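Long-range contacts in ferredoxin CarAc (PDB 1VCK), which carries electrons from the reductase CarAd to the terminal oxygenase CarAa of carbazole 1,9a-dioxygenase, using a Rieske-type [2Fe-2S] cluster: residues 9-14 / 32-37; 26-31 / 43-48; 51-56 / 63-68. One frame throughout, in Å; residues are numbered along the deposited sequence.

Contact 1 of 3, residues 9-14 / 32-37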
loop_
_atom_site.group_PDB
_atom_site.type_symbol
_atom_site.label_atom_id
_atom_site.label_comp_id
_atom_site.label_asym_id
_atom_site.label_seq_id
_atom_site.Cartn_x
_atom_site.Cartn_y
_atom_site.Cartn_z
ATOM N N CYS A 9 5.721 -7.094 -9.389
ATOM C CA CYS A 9 5.511 -8.507 -9.679
ATOM C C CYS A 9 4.550 -8.649 -10.848
ATOM O O CYS A 9 4.106 -7.657 -11.421
ATOM C CB CYS A 9 4.911 -9.216 -8.464
ATOM S SG CYS A 9 3.217 -8.693 -8.070
ATOM N N ALA A 10 4.236 -9.890 -11.201
ATOM C CA ALA A 10 3.296 -10.148 -12.281
ATOM C C ALA A 10 1.909 -10.029 -11.667
ATOM O O ALA A 10 1.653 -10.577 -10.595
ATOM C CB ALA A 10 3.506 -11.545 -12.845
ATOM N N ALA A 11 1.020 -9.306 -12.337
ATOM C CA ALA A 11 -0.335 -9.117 -11.839
ATOM C C ALA A 11 -0.950 -10.448 -11.425
ATOM O O ALA A 11 -1.617 -10.542 -10.394
ATOM C CB ALA A 11 -1.196 -8.450 -12.905
ATOM N N SER A 12 -0.711 -11.478 -12.229
ATOM C CA SER A 12 -1.252 -12.805 -11.956
ATOM C C SER A 12 -0.704 -13.445 -10.682
ATOM O O SER A 12 -1.258 -14.431 -10.198
ATOM C CB SER A 12 -0.997 -13.728 -13.153
ATOM O OG SER A 12 0.378 -13.762 -13.497
ATOM N N ASP A 13 0.378 -12.892 -10.138
ATOM C CA ASP A 13 0.963 -13.440 -8.917
ATOM C C ASP A 13 0.322 -12.879 -7.651
ATOM O O ASP A 13 0.609 -13.337 -6.544
ATOM C CB ASP A 13 2.473 -13.194 -8.883
ATOM C CG ASP A 13 3.223 -14.043 -9.890
ATOM O OD1 ASP A 13 2.987 -15.269 -9.926
ATOM O OD2 ASP A 13 4.054 -13.486 -10.639
ATOM N N MET A 14 -0.541 -11.882 -7.815
ATOM C CA MET A 14 -1.229 -11.283 -6.677
ATOM C C MET A 14 -2.716 -11.588 -6.711
ATOM O O MET A 14 -3.423 -11.167 -7.626
ATOM C CB MET A 14 -1.040 -9.765 -6.657
ATOM C CG MET A 14 0.208 -9.288 -5.943
ATOM S SD MET A 14 0.211 -7.494 -5.746
ATOM C CE MET A 14 -0.622 -7.317 -4.171
ATOM N N VAL A 32 1.890 -2.459 -1.733
ATOM C CA VAL A 32 1.061 -2.482 -2.928
ATOM C C VAL A 32 -0.114 -3.388 -2.598
ATOM O O VAL A 32 0.075 -4.524 -2.160
ATOM C CB VAL A 32 1.835 -3.038 -4.143
ATOM C CG1 VAL A 32 0.893 -3.207 -5.334
ATOM C CG2 VAL A 32 2.971 -2.090 -4.502
ATOM N N TYR A 33 -1.326 -2.874 -2.789
ATOM C CA TYR A 33 -2.528 -3.633 -2.484
ATOM C C TYR A 33 -3.332 -3.926 -3.733
ATOM O O TYR A 33 -3.459 -3.069 -4.603
ATOM C CB TYR A 33 -3.444 -2.856 -1.535
ATOM C CG TYR A 33 -2.755 -2.091 -0.427
ATOM C CD1 TYR A 33 -2.161 -0.854 -0.671
ATOM C CD2 TYR A 33 -2.736 -2.586 0.873
ATOM C CE1 TYR A 33 -1.567 -0.125 0.358
ATOM C CE2 TYR A 33 -2.148 -1.869 1.908
ATOM C CZ TYR A 33 -1.567 -0.642 1.647
ATOM O OH TYR A 33 -1.005 0.074 2.680
ATOM N N ARG A 34 -3.875 -5.135 -3.818
ATOM C CA ARG A 34 -4.713 -5.485 -4.952
ATOM C C ARG A 34 -6.154 -5.564 -4.471
ATOM O O ARG A 34 -6.518 -6.450 -3.692
ATOM C CB ARG A 34 -4.314 -6.821 -5.578
ATOM C CG ARG A 34 -5.265 -7.212 -6.705
ATOM C CD ARG A 34 -4.760 -8.358 -7.559
ATOM N NE ARG A 34 -5.689 -8.629 -8.652
ATOM C CZ ARG A 34 -5.389 -9.335 -9.737
ATOM N NH1 ARG A 34 -4.174 -9.850 -9.883
ATOM N NH2 ARG A 34 -6.302 -9.512 -10.682
ATOM N N VAL A 35 -6.965 -4.618 -4.929
ATOM C CA VAL A 35 -8.373 -4.567 -4.567
ATOM C C VAL A 35 -9.123 -4.950 -5.835
ATOM O O VAL A 35 -9.207 -4.160 -6.774
ATOM C CB VAL A 35 -8.773 -3.143 -4.126
ATOM C CG1 VAL A 35 -10.225 -3.116 -3.686
ATOM C CG2 VAL A 35 -7.862 -2.682 -2.993
ATOM N N GLY A 36 -9.662 -6.165 -5.862
ATOM C CA GLY A 36 -10.346 -6.625 -7.054
ATOM C C GLY A 36 -9.255 -6.751 -8.101
ATOM O O GLY A 36 -8.296 -7.503 -7.910
ATOM N N ASP A 37 -9.383 -6.006 -9.192
ATOM C CA ASP A 37 -8.381 -6.021 -10.247
ATOM C C ASP A 37 -7.632 -4.691 -10.264
ATOM O O ASP A 37 -6.867 -4.409 -11.186
ATOM C CB ASP A 37 -9.038 -6.277 -11.607
ATOM C CG ASP A 37 -9.690 -7.643 -11.684
ATOM O OD1 ASP A 37 -9.013 -8.638 -11.350
ATOM O OD2 ASP A 37 -10.874 -7.725 -12.077
#

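Contact 2 of 3, residues 26-31 / 43-48. With FES (Fe2/s2 (inorganic) cluster), chain C.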
loop_
_atom_site.group_PDB
_atom_site.type_symbol
_atom_site.label_atom_id
_atom_site.label_comp_id
_atom_site.label_asym_id
_atom_site.label_seq_id
_atom_site.Cartn_x
_atom_site.Cartn_y
_atom_site.Cartn_z
ATOM N N GLY A 26 17.292 4.076 -0.164
ATOM C CA GLY A 26 17.360 5.345 0.535
ATOM C C GLY A 26 16.026 5.864 1.036
ATOM O O GLY A 26 15.843 7.078 1.175
ATOM N N ALA A 27 15.095 4.958 1.321
ATOM C CA ALA A 27 13.779 5.361 1.806
ATOM C C ALA A 27 12.977 4.191 2.370
ATOM O O ALA A 27 13.307 3.025 2.145
ATOM C CB ALA A 27 13.000 6.031 0.680
ATOM N N ALA A 28 11.917 4.520 3.103
ATOM C CA ALA A 28 11.046 3.516 3.706
ATOM C C ALA A 28 10.330 2.724 2.617
ATOM O O ALA A 28 10.088 3.233 1.525
ATOM C CB ALA A 28 10.030 4.195 4.616
ATOM N N PRO A 29 9.974 1.463 2.907
ATOM C CA PRO A 29 9.287 0.617 1.932
ATOM C C PRO A 29 7.846 1.028 1.634
ATOM O O PRO A 29 7.241 1.819 2.358
ATOM C CB PRO A 29 9.376 -0.768 2.564
ATOM C CG PRO A 29 9.310 -0.463 4.016
ATOM C CD PRO A 29 10.229 0.721 4.155
ATOM N N LEU A 30 7.314 0.481 0.550
ATOM C CA LEU A 30 5.947 0.760 0.130
ATOM C C LEU A 30 5.125 -0.509 0.234
ATOM O O LEU A 30 5.671 -1.610 0.338
ATOM C CB LEU A 30 5.923 1.228 -1.328
ATOM C CG LEU A 30 6.755 2.453 -1.696
ATOM C CD1 LEU A 30 6.596 2.748 -3.183
ATOM C CD2 LEU A 30 6.306 3.637 -0.860
ATOM N N ALA A 31 3.808 -0.350 0.204
ATOM C CA ALA A 31 2.908 -1.489 0.237
ATOM C C ALA A 31 2.034 -1.361 -1.001
ATOM O O ALA A 31 1.537 -0.278 -1.303
ATOM C CB ALA A 31 2.050 -1.464 1.500
ATOM N N GLU A 43 2.782 4.260 1.492
ATOM C CA GLU A 43 3.972 3.980 2.275
ATOM C C GLU A 43 3.525 2.746 3.055
ATOM O O GLU A 43 2.347 2.624 3.389
ATOM C CB GLU A 43 4.255 5.124 3.248
ATOM C CG GLU A 43 4.404 6.483 2.584
ATOM C CD GLU A 43 4.582 7.602 3.588
ATOM O OE1 GLU A 43 3.626 7.897 4.341
ATOM O OE2 GLU A 43 5.686 8.185 3.626
ATOM N N ASP A 44 4.442 1.828 3.328
ATOM C CA ASP A 44 4.090 0.623 4.066
ATOM C C ASP A 44 3.998 0.872 5.567
ATOM O O ASP A 44 3.327 0.136 6.284
ATOM C CB ASP A 44 5.127 -0.470 3.805
ATOM C CG ASP A 44 4.821 -1.749 4.559
ATOM O OD1 ASP A 44 3.783 -2.372 4.261
ATOM O OD2 ASP A 44 5.614 -2.123 5.454
ATOM N N THR A 45 4.663 1.919 6.040
ATOM C CA THR A 45 4.673 2.221 7.465
ATOM C C THR A 45 3.501 3.077 7.930
ATOM O O THR A 45 3.219 4.135 7.364
ATOM C CB THR A 45 5.989 2.924 7.861
ATOM O OG1 THR A 45 7.096 2.208 7.294
ATOM C CG2 THR A 45 6.141 2.961 9.382
ATOM N N CYS A 46 2.820 2.609 8.973
ATOM C CA CYS A 46 1.688 3.336 9.538
ATOM C C CYS A 46 2.191 4.693 10.013
ATOM O O CYS A 46 3.315 4.808 10.510
ATOM C CB CYS A 46 1.102 2.564 10.721
ATOM S SG CYS A 46 -0.345 3.346 11.467
ATOM N N THR A 47 1.364 5.724 9.872
ATOM C CA THR A 47 1.766 7.062 10.286
ATOM C C THR A 47 1.585 7.284 11.782
ATOM O O THR A 47 2.043 8.290 12.326
ATOM C CB THR A 47 0.970 8.142 9.530
ATOM O OG1 THR A 47 -0.429 7.983 9.799
ATOM C CG2 THR A 47 1.215 8.025 8.035
ATOM N N HIS A 48 0.931 6.337 12.448
ATOM C CA HIS A 48 0.679 6.453 13.879
ATOM C C HIS A 48 1.721 5.732 14.739
ATOM O O HIS A 48 1.799 5.952 15.946
ATOM C CB HIS A 48 -0.718 5.916 14.193
ATOM C CG HIS A 48 -1.084 5.980 15.642
ATOM N ND1 HIS A 48 -1.179 4.856 16.436
ATOM C CD2 HIS A 48 -1.389 7.031 16.440
ATOM C CE1 HIS A 48 -1.530 5.213 17.659
ATOM N NE2 HIS A 48 -1.663 6.527 17.688
HETATM FE FE1 FES C . -0.876 1.915 13.229
HETATM FE FE2 FES C . -1.224 2.869 15.714
HETATM S S1 FES C . -2.779 2.747 14.109
HETATM S S2 FES C . 0.638 2.008 14.858
HETATM O O HOH W 1 7.033 3.327 4.748
#

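Contact 3 of 3, residues 51-56 / 63-68. With FE (Fe (III) ion), chain B; FES (Fe2/s2 (inorganic) cluster), chain C; H2S (hydrosulfuric acid), chain D.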
loop_
_atom_site.group_PDB
_atom_site.type_symbol
_atom_site.label_atom_id
_atom_site.label_comp_id
_atom_site.label_asym_id
_atom_site.label_seq_id
_atom_site.Cartn_x
_atom_site.Cartn_y
_atom_site.Cartn_z
ATOM N N ALA A 51 4.800 0.461 12.556
ATOM C CA ALA A 51 4.060 -0.742 12.223
ATOM C C ALA A 51 3.952 -0.912 10.714
ATOM O O ALA A 51 3.810 0.070 9.976
ATOM C CB ALA A 51 2.660 -0.669 12.845
ATOM N N SER A 52 4.019 -2.160 10.262
ATOM C CA SER A 52 3.931 -2.464 8.840
ATOM C C SER A 52 2.490 -2.723 8.413
ATOM O O SER A 52 1.848 -3.662 8.887
ATOM C CB SER A 52 4.787 -3.687 8.504
ATOM O OG SER A 52 4.601 -4.062 7.148
ATOM N N LEU A 53 1.983 -1.889 7.514
ATOM C CA LEU A 53 0.614 -2.049 7.042
ATOM C C LEU A 53 0.444 -3.317 6.203
ATOM O O LEU A 53 -0.647 -3.894 6.161
ATOM C CB LEU A 53 0.187 -0.812 6.242
ATOM C CG LEU A 53 0.131 0.480 7.067
ATOM C CD1 LEU A 53 -0.229 1.663 6.159
ATOM C CD2 LEU A 53 -0.906 0.330 8.181
ATOM N N SER A 54 1.512 -3.763 5.545
ATOM C CA SER A 54 1.418 -4.981 4.743
ATOM C C SER A 54 1.263 -6.200 5.655
ATOM O O SER A 54 0.999 -7.305 5.187
ATOM C CB SER A 54 2.643 -5.140 3.830
ATOM O OG SER A 54 3.856 -5.070 4.553
ATOM N N GLU A 55 1.431 -5.991 6.957
ATOM C CA GLU A 55 1.262 -7.065 7.932
ATOM C C GLU A 55 -0.130 -6.925 8.548
ATOM O O GLU A 55 -0.517 -7.691 9.433
ATOM C CB GLU A 55 2.320 -6.974 9.034
ATOM C CG GLU A 55 3.714 -7.440 8.626
ATOM C CD GLU A 55 3.803 -8.946 8.458
ATOM O OE1 GLU A 55 2.825 -9.646 8.803
ATOM O OE2 GLU A 55 4.854 -9.430 7.994
ATOM N N GLY A 56 -0.879 -5.939 8.069
ATOM C CA GLY A 56 -2.218 -5.709 8.577
ATOM C C GLY A 56 -3.279 -6.503 7.844
ATOM O O GLY A 56 -2.991 -7.536 7.233
ATOM N N ILE A 63 -6.927 -0.556 4.576
ATOM C CA ILE A 63 -5.915 -1.376 5.227
ATOM C C ILE A 63 -5.965 -1.107 6.727
ATOM O O ILE A 63 -5.864 0.037 7.170
ATOM C CB ILE A 63 -4.489 -1.078 4.680
ATOM C CG1 ILE A 63 -3.461 -1.971 5.388
ATOM C CG2 ILE A 63 -4.142 0.393 4.864
ATOM C CD1 ILE A 63 -3.616 -3.444 5.081
ATOM N N GLU A 64 -6.157 -2.170 7.501
ATOM C CA GLU A 64 -6.216 -2.059 8.949
ATOM C C GLU A 64 -4.834 -2.321 9.513
ATOM O O GLU A 64 -4.233 -3.362 9.243
ATOM C CB GLU A 64 -7.179 -3.089 9.531
ATOM C CG GLU A 64 -8.604 -2.970 9.043
ATOM C CD GLU A 64 -9.481 -4.069 9.607
ATOM O OE1 GLU A 64 -9.617 -4.143 10.849
ATOM O OE2 GLU A 64 -10.025 -4.857 8.814
ATOM N N CYS A 65 -4.339 -1.377 10.301
ATOM C CA CYS A 65 -3.027 -1.508 10.914
ATOM C C CYS A 65 -3.042 -2.660 11.918
ATOM O O CYS A 65 -4.078 -2.976 12.504
ATOM C CB CYS A 65 -2.662 -0.205 11.631
ATOM S SG CYS A 65 -1.057 -0.199 12.479
ATOM N N PRO A 66 -1.892 -3.317 12.110
ATOM C CA PRO A 66 -1.817 -4.427 13.062
ATOM C C PRO A 66 -2.113 -3.954 14.485
ATOM O O PRO A 66 -2.340 -4.767 15.380
ATOM C CB PRO A 66 -0.370 -4.898 12.923
ATOM C CG PRO A 66 -0.062 -4.612 11.500
ATOM C CD PRO A 66 -0.672 -3.247 11.286
ATOM N N PHE A 67 -2.113 -2.640 14.692
ATOM C CA PHE A 67 -2.345 -2.096 16.026
ATOM C C PHE A 67 -3.436 -1.042 16.162
ATOM O O PHE A 67 -3.872 -0.435 15.183
ATOM C CB PHE A 67 -1.054 -1.468 16.555
ATOM C CG PHE A 67 0.131 -2.376 16.490
ATOM C CD1 PHE A 67 0.244 -3.452 17.362
ATOM C CD2 PHE A 67 1.117 -2.179 15.531
ATOM C CE1 PHE A 67 1.328 -4.328 17.278
ATOM C CE2 PHE A 67 2.204 -3.047 15.434
ATOM C CZ PHE A 67 2.308 -4.126 16.312
ATOM N N HIS A 68 -3.859 -0.854 17.412
ATOM C CA HIS A 68 -4.808 0.179 17.814
ATOM C C HIS A 68 -6.166 0.299 17.133
ATOM O O HIS A 68 -6.981 1.125 17.545
ATOM C CB HIS A 68 -4.094 1.532 17.711
ATOM C CG HIS A 68 -2.727 1.537 18.324
ATOM N ND1 HIS A 68 -1.612 1.998 17.657
ATOM C CD2 HIS A 68 -2.298 1.148 19.549
ATOM C CE1 HIS A 68 -0.555 1.894 18.444
ATOM N NE2 HIS A 68 -0.944 1.381 19.597
HETATM FE FE FE B . 2.438 -11.584 9.210
HETATM FE FE1 FES C . -0.876 1.915 13.229
HETATM FE FE2 FES C . -1.224 2.869 15.714
HETATM S S1 FES C . -2.779 2.747 14.109
HETATM S S2 FES C . 0.638 2.008 14.858
HETATM S S H2S D . 2.899 -12.231 6.508
#

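Contact 1 of 3, residues 9-14 / 32-37
This contact joins the turn after strand 5-10, in one sheet of the Rieske fold, to the end of strand 27-35 in the next, and Met-14 and Arg-34 carry most of the packing. The turn is a short 3-10 segment, residues 11-13, with Met-14 directly after it. Met-14 points toward the strand. Its chain bends at the sulfur (chi3 90°), and this brings Met-14 CE against the backbone, 3.5 Å from Val-32 O, and also beside Arg-34 CB. Met-14 SD faces Val-32 CG1 at a looser 4.4 Å. Arg-34 and Phe-39 of strand 38-43 also meet, Phe-39 touches Met-14 and Ala-11, and the methionine is buried, with Arg-20 of strand 19-24 touching it as well.

Arg-34 works differently. With CG opposite its own backbone N (chi1 176°), the chain runs straight out to NE and brings the guanidinium up to the carbonyls of the turn. Arg-34 NH1 gives a weak, strongly bent hydrogen bond to Met-14 O, 2.7 Å long with an angle of only 116° at the hydrogen. Ala-11 O sits at the edge of the group and just as close to NH1, but at too poor an angle to count as a bond; it receives Met-14 N instead and so closes the turn. Along the rest of its edge the guanidinium is held by its own loop, which fixes its plane: NE donates to Gly-36 O in the carbonyl plane, while Arg-34 NH2 forms a salt bridge with Asp-37 OD1 at 2.9 Å, using the oxygen's anti lone pair.

Contact 2 of 3, residues 26-31 / 43-48
The Asp-44 carboxylate is the flat group lying against strand 27-35: its OD1 rests on the Ala-31 methyl, 3.4 Å from CB, while hydroxyls from further along the same loop take both oxygens, Ser-54 OG bonding to OD1 and Ser-52 OG to OD2. The Pro-29 ring passes the same aspartate at a slant, its CG 4.2 Å from Asp-44 CB. The other flat group, the His-48 imidazole, is set far from the strand and meets the His-68 ring with planes about perpendicular; cluster sulfide S1 approaches it obliquely.

At the strand itself, Leu-30 and Glu-43 form an antiparallel non-hydrogen-bonded pair whose side chains diverge, although Leu-30 CD2 still reaches Glu-43 CA. Just beyond, the pairing gives way to the cluster loop. Asp-44 N makes a nearly straight bond (168°) to Pro-29 O, 3.0 Å away, coming in tilted from the carbonyl plane. A water donates to that same Pro-29 O at 2.8 Å and accepts from Thr-45 N, so two donors grip the oxygen and the first loop residues are pinned to the strand directly and through solvent.

Further along, Cys-46 SG binds FE1 at 2.3 Å and His-48 ND1 binds FE2 at 2.1 Å. Cys-46 SG also accepts a hydrogen bond from His-48 N, 3.4 Å away. A donor on a thiolate ligand would be expected to draw electron density from the iron and, together with histidine ligation, to make the cluster easier to reduce, as in Rieske proteins generally.

Contact 3 of 3, residues 51-56 / 63-68
Apolar contacts do most of the joining between residues 51-56 and 63-68. Leu-53 CB packs on Ile-63 CG1, and Leu-53 CD2 lies 3.9 Å from Cys-65 CB. Ile-63 has CG1 opposite its backbone N (chi1 -180°), which turns CG1 to the 3-10 turn, where Ile-63 CD1 ends 3.2 Å from Leu-53 O. Replaced by an alanine, Ile-63 would lose everything beyond CB, which would probably open a gap beside Leu-53 and leave that side chain less firmly packed. Nearer the cluster the Ala-51 methyl meets the edge of the Phe-67 ring, with Ala-51 CB 3.4 Å from Phe-67 CD2, while Pro-66 CB lies over one ring face.

Backbone contacts come next. Pro-66 CG presses on Ser-52 O at 3.4 Å, and Gly-56 CA makes a CA-H...O contact with Glu-64 O at 3.2 Å; a side chain at Gly-56 would run into that oxygen.

Among the metal and sulfur interactions, Phe-67 N donates to Cys-65 SG, 3.5 Å away and nearly straight at 163°. Cys-65 SG binds FE1 and His-68 ND1 binds FE2, alongside Cys-46 and His-48. A separate iron(III) ion is held by Glu-55 OE1 at 2.0 Å, away from the cluster.

Two cysteines on one iron and two histidines on the other, supplied by a pair of loops, define the Rieske [2Fe-2S] site.

Overall arrangement
From the N terminus, the chain leaves strand 5-10 through the 11-13 turn, and contact 1 closes the first loop when it meets the end of strand 27-35. Contact 2 crosses it: its first segment lies within that loop, earlier on the same strand, and its second lies past it, at 43-48, where the first cluster loop departs. Contact 3 follows in series, closing a short hairpin-sized loop that brings the second cluster loop up to residues 51-56. Contacts 2 and 3 share the cluster and are tied by a backbone bond between Asp-44 and Leu-53. Tyr-33, packed on Leu-53 and Ile-63, links the sheet of strand 27-35 to the cluster-binding part.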